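Local atomic coordinates of VP1 (PDB entry 4PCG), a protein that probably serves as the major structural protein of the polyomavirus capsid, assembling into pentamers and taking part in attachment to host cells. Residues L92-Q97 and A259-F264; P127-G132 and T182-C187. All blocks are in the same frame, centred on the assembly; numbering follows the deposited sequence.

Contact 1 of 2, residues L92-Q97 and A259-F264; sequences LIFTPQ and AAFGRF
F94 turns its ring anti to the backbone N (chi1 -163°), while F261 keeps CG anti to its own carbonyl carbon (chi1 -58°); these torsions bring the two rings together beside the pairing of antiparallel strands 79-93 and 256-274 of the VP1 jelly roll. CD1 of F94 lies 4.1 Å above the F261 ring plane, over its centre, and the planes are inclined at 46°, an oblique aromatic pair. Flat, apolar rings suit this buried place, packing closely without needing a polar partner. T95 brings OG1 to the edge of the F261 ring, 3.3 Å from CE2. Q97 meets the same ring tip to tip, its amide nearly perpendicular to it; NE2 gives to T95 O, which lies in the Q97 amide plane, while NE2 stands above the T95 carbonyl plane, and OE1 bonds to S100. Two backbone bonds join the segments: I93 N gives to G262 O at 3.0 Å, and F261 N gives to I93 O at 2.9 Å. G262 places no side chain beside I93 CD1. A second subunit also reaches this place, its S178 hydrogen-bonding to F94 O. On the face carrying L92 and R263, R263 bends at chi3 and forms a salt bridge with D234. Its N-H groups point within the guanidinium plane, so a methyl can pack on the face: L92 CD2 sits 3.4 Å above it, offset toward the rim.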
loop_
_atom_site.group_PDB
_atom_site.type_symbol
_atom_site.label_atom_id
_atom_site.label_comp_id
_atom_site.label_asym_id
_atom_site.label_seq_id
_atom_site.Cartn_x
_atom_site.Cartn_y
_atom_site.Cartn_z
ATOM N N LEU B 92 -7.660 -1.382 -18.079
ATOM C CA LEU B 92 -8.640 -2.428 -17.875
ATOM C C LEU B 92 -10.044 -1.853 -17.843
ATOM O O LEU B 92 -10.277 -0.760 -17.290
ATOM C CB LEU B 92 -8.396 -3.143 -16.547
ATOM C CG LEU B 92 -7.229 -4.120 -16.442
ATOM C CD1 LEU B 92 -7.263 -4.911 -15.147
ATOM C CD2 LEU B 92 -7.302 -5.067 -17.625
ATOM N N ILE B 93 -10.978 -2.611 -18.415
ATOM C CA ILE B 93 -12.383 -2.254 -18.461
ATOM C C ILE B 93 -13.148 -3.174 -17.514
ATOM O O ILE B 93 -13.182 -4.383 -17.713
ATOM C CB ILE B 93 -12.964 -2.395 -19.889
ATOM C CG1 ILE B 93 -12.172 -1.514 -20.847
ATOM C CG2 ILE B 93 -14.418 -2.006 -19.932
ATOM C CD1 ILE B 93 -12.456 -1.797 -22.293
ATOM N N PHE B 94 -13.759 -2.587 -16.490
ATOM C CA PHE B 94 -14.452 -3.381 -15.464
ATOM C C PHE B 94 -15.474 -2.503 -14.772
ATOM O O PHE B 94 -15.429 -1.280 -14.924
ATOM C CB PHE B 94 -13.443 -3.957 -14.461
ATOM C CG PHE B 94 -13.990 -5.086 -13.623
ATOM C CD1 PHE B 94 -14.552 -6.201 -14.230
ATOM C CD2 PHE B 94 -13.950 -5.019 -12.249
ATOM C CE1 PHE B 94 -15.055 -7.243 -13.469
ATOM C CE2 PHE B 94 -14.443 -6.066 -11.485
ATOM C CZ PHE B 94 -15.008 -7.162 -12.106
ATOM N N THR B 95 -16.396 -3.136 -14.027
ATOM C CA THR B 95 -17.375 -2.467 -13.186
ATOM C C THR B 95 -17.401 -3.178 -11.816
ATOM O O THR B 95 -17.054 -4.355 -11.730
ATOM C CB THR B 95 -18.788 -2.608 -13.783
ATOM O OG1 THR B 95 -19.053 -4.002 -13.974
ATOM C CG2 THR B 95 -18.885 -1.869 -15.120
ATOM N N PRO B 96 -17.800 -2.480 -10.749
ATOM C CA PRO B 96 -17.906 -3.144 -9.453
ATOM C C PRO B 96 -18.956 -4.243 -9.471
ATOM O O PRO B 96 -20.020 -4.061 -10.049
ATOM C CB PRO B 96 -18.304 -2.017 -8.500
ATOM C CG PRO B 96 -18.897 -0.975 -9.391
ATOM C CD PRO B 96 -18.179 -1.062 -10.671
ATOM N N GLN B 97 -18.618 -5.382 -8.859
ATOM C CA GLN B 97 -19.504 -6.510 -8.752
ATOM C C GLN B 97 -20.021 -6.597 -7.314
ATOM O O GLN B 97 -19.240 -6.683 -6.369
ATOM C CB GLN B 97 -18.762 -7.800 -9.133
ATOM C CG GLN B 97 -18.095 -7.759 -10.489
ATOM C CD GLN B 97 -19.081 -7.589 -11.621
ATOM O OE1 GLN B 97 -19.962 -8.434 -11.824
ATOM N NE2 GLN B 97 -18.939 -6.504 -12.383
ATOM N N ALA B 259 -12.794 -12.482 -14.866
ATOM C CA ALA B 259 -11.806 -11.697 -15.585
ATOM C C ALA B 259 -12.346 -10.280 -15.813
ATOM O O ALA B 259 -13.538 -10.019 -15.672
ATOM C CB ALA B 259 -11.478 -12.376 -16.927
ATOM N N ALA B 260 -11.459 -9.365 -16.177
ATOM C CA ALA B 260 -11.884 -8.058 -16.643
ATOM C C ALA B 260 -12.687 -8.199 -17.940
ATOM O O ALA B 260 -12.613 -9.222 -18.661
ATOM C CB ALA B 260 -10.663 -7.141 -16.838
ATOM N N PHE B 261 -13.484 -7.192 -18.258
ATOM C CA PHE B 261 -14.279 -7.248 -19.498
ATOM C C PHE B 261 -13.434 -7.055 -20.754
ATOM O O PHE B 261 -13.832 -7.422 -21.849
ATOM C CB PHE B 261 -15.401 -6.219 -19.492
ATOM C CG PHE B 261 -16.358 -6.352 -18.343
ATOM C CD1 PHE B 261 -16.820 -7.600 -17.932
ATOM C CD2 PHE B 261 -16.840 -5.241 -17.712
ATOM C CE1 PHE B 261 -17.725 -7.716 -16.892
ATOM C CE2 PHE B 261 -17.751 -5.331 -16.665
ATOM C CZ PHE B 261 -18.199 -6.577 -16.244
ATOM N N GLY B 262 -12.251 -6.489 -20.579
ATOM C CA GLY B 262 -11.359 -6.256 -21.698
ATOM C C GLY B 262 -10.139 -5.501 -21.239
ATOM O O GLY B 262 -10.157 -4.839 -20.171
ATOM N N ARG B 263 -9.049 -5.609 -21.999
ATOM C CA ARG B 263 -7.913 -4.711 -21.790
ATOM C C ARG B 263 -7.698 -3.901 -23.059
ATOM O O ARG B 263 -7.467 -4.467 -24.141
ATOM C CB ARG B 263 -6.624 -5.468 -21.442
ATOM C CG ARG B 263 -5.403 -4.554 -21.357
ATOM C CD ARG B 263 -4.148 -5.281 -20.917
ATOM N NE ARG B 263 -4.104 -5.580 -19.469
ATOM C CZ ARG B 263 -3.714 -4.720 -18.538
ATOM N NH1 ARG B 263 -3.358 -3.463 -18.860
ATOM N NH2 ARG B 263 -3.686 -5.089 -17.266
ATOM N N PHE B 264 -7.818 -2.580 -22.914
ATOM C CA PHE B 264 -7.594 -1.638 -23.990
ATOM C C PHE B 264 -6.105 -1.424 -24.189
ATOM O O PHE B 264 -5.373 -1.311 -23.207
ATOM C CB PHE B 264 -8.270 -0.303 -23.649
ATOM C CG PHE B 264 -8.038 0.787 -24.646
ATOM C CD1 PHE B 264 -8.691 0.782 -25.872
ATOM C CD2 PHE B 264 -7.197 1.864 -24.348
ATOM C CE1 PHE B 264 -8.491 1.791 -26.801
ATOM C CE2 PHE B 264 -7.006 2.881 -25.266
ATOM C CZ PHE B 264 -7.659 2.857 -26.484
#

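Contact 2 of 2, residues P127-G132 and T182-C187; sequences PLDVIG and TRNENC
R183 opens the contact by laying its CB 3.4 Å from OD2 of D129, the residue near the start of strand 129-132 that meets R183, N184 and E185. Its side chain then runs extended from CG to NE, and the guanidinium stands almost perpendicular to the D129 carboxylate. A long, flexible arginine suits this exposed position: its NH1 reaches D129 OD1 through a water that donates to the aspartate and accepts from the arginine, while NE has a long, weak ion pair with D180.

N184 comes next and carries the contact. Its backbone N gives to D129 OD2 at 2.9 Å, on the anti side of the carboxylate. With CG anti to the carbonyl carbon (chi1 -70°), the amide reaches the D129 backbone and binds it twice: N184 OD1 accepts from D129 N at 2.9 Å, and N184 ND2 gives to D129 O at 3.0 Å. Asparagine fits because one short, flat group offers both an acceptor and a donor, so it meets the N-H and C=O of D129 much as a peptide group would. ND2 also serves D180 O, and a water lies within hydrogen-bonding distance of both N184 OD1 and P127 O. CD1 of L128 packs 3.4 Å from OD1 of N184.

E185 bends at chi2 and brings OE2 to 4.2 Å from D129 OD2; a water donates to both oxygens. C187, where strand 187-194 begins, sets its SG against L128 CD1, a small apolar contact in keeping with a buried position.

Three direct bonds therefore hold N184 to D129, fixing the loop to the strand and the rotation of the amide. The bridging water and the N184 N-H probably ease the repulsion between the two carboxylates, and nearby R183 would be expected to help offset their negative charge.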
loop_
_atom_site.group_PDB
_atom_site.type_symbol
_atom_site.label_atom_id
_atom_site.label_comp_id
_atom_site.label_asym_id
_atom_site.label_seq_id
_atom_site.Cartn_x
_atom_site.Cartn_y
_atom_site.Cartn_z
ATOM N N PRO B 127 5.720 -13.198 -30.970
ATOM C CA PRO B 127 4.931 -13.717 -29.840
ATOM C C PRO B 127 5.668 -13.764 -28.499
ATOM O O PRO B 127 6.888 -13.911 -28.443
ATOM C CB PRO B 127 4.603 -15.144 -30.279
ATOM C CG PRO B 127 4.717 -15.160 -31.755
ATOM C CD PRO B 127 5.804 -14.161 -32.083
ATOM N N LEU B 128 4.897 -13.692 -27.422
ATOM C CA LEU B 128 5.404 -13.739 -26.068
ATOM C C LEU B 128 6.062 -15.086 -25.802
ATOM O O LEU B 128 5.429 -16.131 -26.000
ATOM C CB LEU B 128 4.249 -13.548 -25.077
ATOM C CG LEU B 128 4.622 -13.539 -23.592
ATOM C CD1 LEU B 128 5.446 -12.306 -23.238
ATOM C CD2 LEU B 128 3.385 -13.642 -22.729
ATOM N N ASP B 129 7.304 -15.059 -25.343
ATOM C CA ASP B 129 7.999 -16.267 -24.906
ATOM C C ASP B 129 7.552 -16.602 -23.483
ATOM O O ASP B 129 7.508 -15.701 -22.597
ATOM C CB ASP B 129 9.499 -16.055 -24.930
ATOM C CG ASP B 129 10.027 -15.736 -26.316
ATOM O OD1 ASP B 129 9.953 -16.642 -27.177
ATOM O OD2 ASP B 129 10.574 -14.611 -26.525
ATOM N N VAL B 130 7.180 -17.864 -23.272
ATOM C CA VAL B 130 6.707 -18.313 -21.939
ATOM C C VAL B 130 7.393 -19.611 -21.485
ATOM O O VAL B 130 7.951 -20.360 -22.302
ATOM C CB VAL B 130 5.179 -18.513 -21.890
ATOM C CG1 VAL B 130 4.443 -17.170 -21.868
ATOM C CG2 VAL B 130 4.691 -19.392 -23.038
ATOM N N ILE B 131 7.300 -19.868 -20.180
ATOM C CA ILE B 131 7.851 -21.031 -19.539
ATOM C C ILE B 131 6.627 -21.723 -18.905
ATOM O O ILE B 131 5.842 -21.064 -18.237
ATOM C CB ILE B 131 8.827 -20.678 -18.413
ATOM C CG1 ILE B 131 9.987 -19.798 -18.894
ATOM C CG2 ILE B 131 9.425 -21.955 -17.804
ATOM C CD1 ILE B 131 10.814 -19.188 -17.767
ATOM N N GLY B 132 6.477 -23.010 -19.144
ATOM C CA GLY B 132 5.315 -23.765 -18.620
ATOM C C GLY B 132 5.745 -24.699 -17.527
ATOM O O GLY B 132 6.605 -25.566 -17.732
ATOM N N THR B 182 14.325 -14.773 -19.806
ATOM C CA THR B 182 15.533 -15.091 -20.544
ATOM C C THR B 182 15.354 -14.852 -22.034
ATOM O O THR B 182 16.316 -14.922 -22.762
ATOM C CB THR B 182 16.022 -16.546 -20.360
ATOM O OG1 THR B 182 15.154 -17.443 -21.066
ATOM C CG2 THR B 182 16.161 -16.909 -18.862
ATOM N N ARG B 183 14.138 -14.572 -22.483
ATOM C CA ARG B 183 13.851 -14.289 -23.891
ATOM C C ARG B 183 13.108 -12.947 -23.996
ATOM O O ARG B 183 13.464 -11.993 -23.278
ATOM C CB ARG B 183 13.141 -15.483 -24.547
ATOM C CG ARG B 183 13.964 -16.766 -24.432
ATOM C CD ARG B 183 13.285 -17.971 -25.081
ATOM N NE ARG B 183 14.166 -19.113 -25.021
ATOM C CZ ARG B 183 13.993 -20.276 -25.655
ATOM N NH1 ARG B 183 12.936 -20.513 -26.411
ATOM N NH2 ARG B 183 14.906 -21.217 -25.519
ATOM N N ASN B 184 12.081 -12.856 -24.824
ATOM C CA ASN B 184 11.304 -11.626 -24.972
ATOM C C ASN B 184 12.152 -10.407 -25.260
ATOM O O ASN B 184 11.873 -9.309 -24.747
ATOM C CB ASN B 184 10.396 -11.425 -23.778
ATOM C CG ASN B 184 9.272 -12.459 -23.769
ATOM O OD1 ASN B 184 8.511 -12.533 -24.725
ATOM N ND2 ASN B 184 9.173 -13.253 -22.704
ATOM N N GLU B 185 13.126 -10.613 -26.140
ATOM C CA GLU B 185 14.092 -9.569 -26.475
ATOM C C GLU B 185 13.453 -8.278 -27.007
ATOM O O GLU B 185 13.881 -7.166 -26.680
ATOM C CB GLU B 185 15.130 -10.103 -27.500
ATOM C CG GLU B 185 16.067 -11.177 -26.944
ATOM C CD GLU B 185 15.501 -12.620 -26.876
ATOM O OE1 GLU B 185 16.286 -13.538 -26.528
ATOM O OE2 GLU B 185 14.310 -12.873 -27.172
ATOM N N ASN B 186 12.471 -8.415 -27.852
ATOM C CA ASN B 186 11.959 -7.223 -28.566
ATOM C C ASN B 186 10.499 -7.142 -28.145
ATOM O O ASN B 186 9.580 -7.102 -28.943
ATOM C CB ASN B 186 12.165 -7.498 -30.057
ATOM C CG ASN B 186 11.609 -6.419 -30.982
ATOM O OD1 ASN B 186 11.727 -5.220 -30.735
ATOM N ND2 ASN B 186 11.032 -6.866 -32.082
ATOM N N CYS B 187 10.322 -7.127 -26.828
ATOM C CA CYS B 187 9.009 -7.127 -26.197
ATOM C C CYS B 187 9.133 -6.444 -24.846
ATOM O O CYS B 187 10.179 -6.536 -24.219
ATOM C CB CYS B 187 8.579 -8.553 -26.035
ATOM S SG CYS B 187 7.224 -8.876 -24.918
HETATM O O HOH W 1 8.206 -11.666 -27.247
HETATM O O HOH W 2 10.236 -19.275 -26.467
HETATM O O HOH W 3 11.551 -13.402 -28.557
#

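In the fold
The centres of contacts 1 and 2 lie 25 Å apart, on opposite sides of the centre of the chain, and their nearest atoms are about 11 Å apart. Along the sequence, 127-132 and 182-187 both fall between 92-97 and 259-264. Contact 1 joins strands 79-93 and 256-274 of the large antiparallel sheet; contact 2 ties the small sheet of 163-166, 129-132 and 177-179 to the loop leading into strand 187-194, which returns to the large sheet. Each also borders another subunit: S178 of the second subunit meets contact 1, and I93 of the third meets I131, so both regions lie where pentamer subunits pack together.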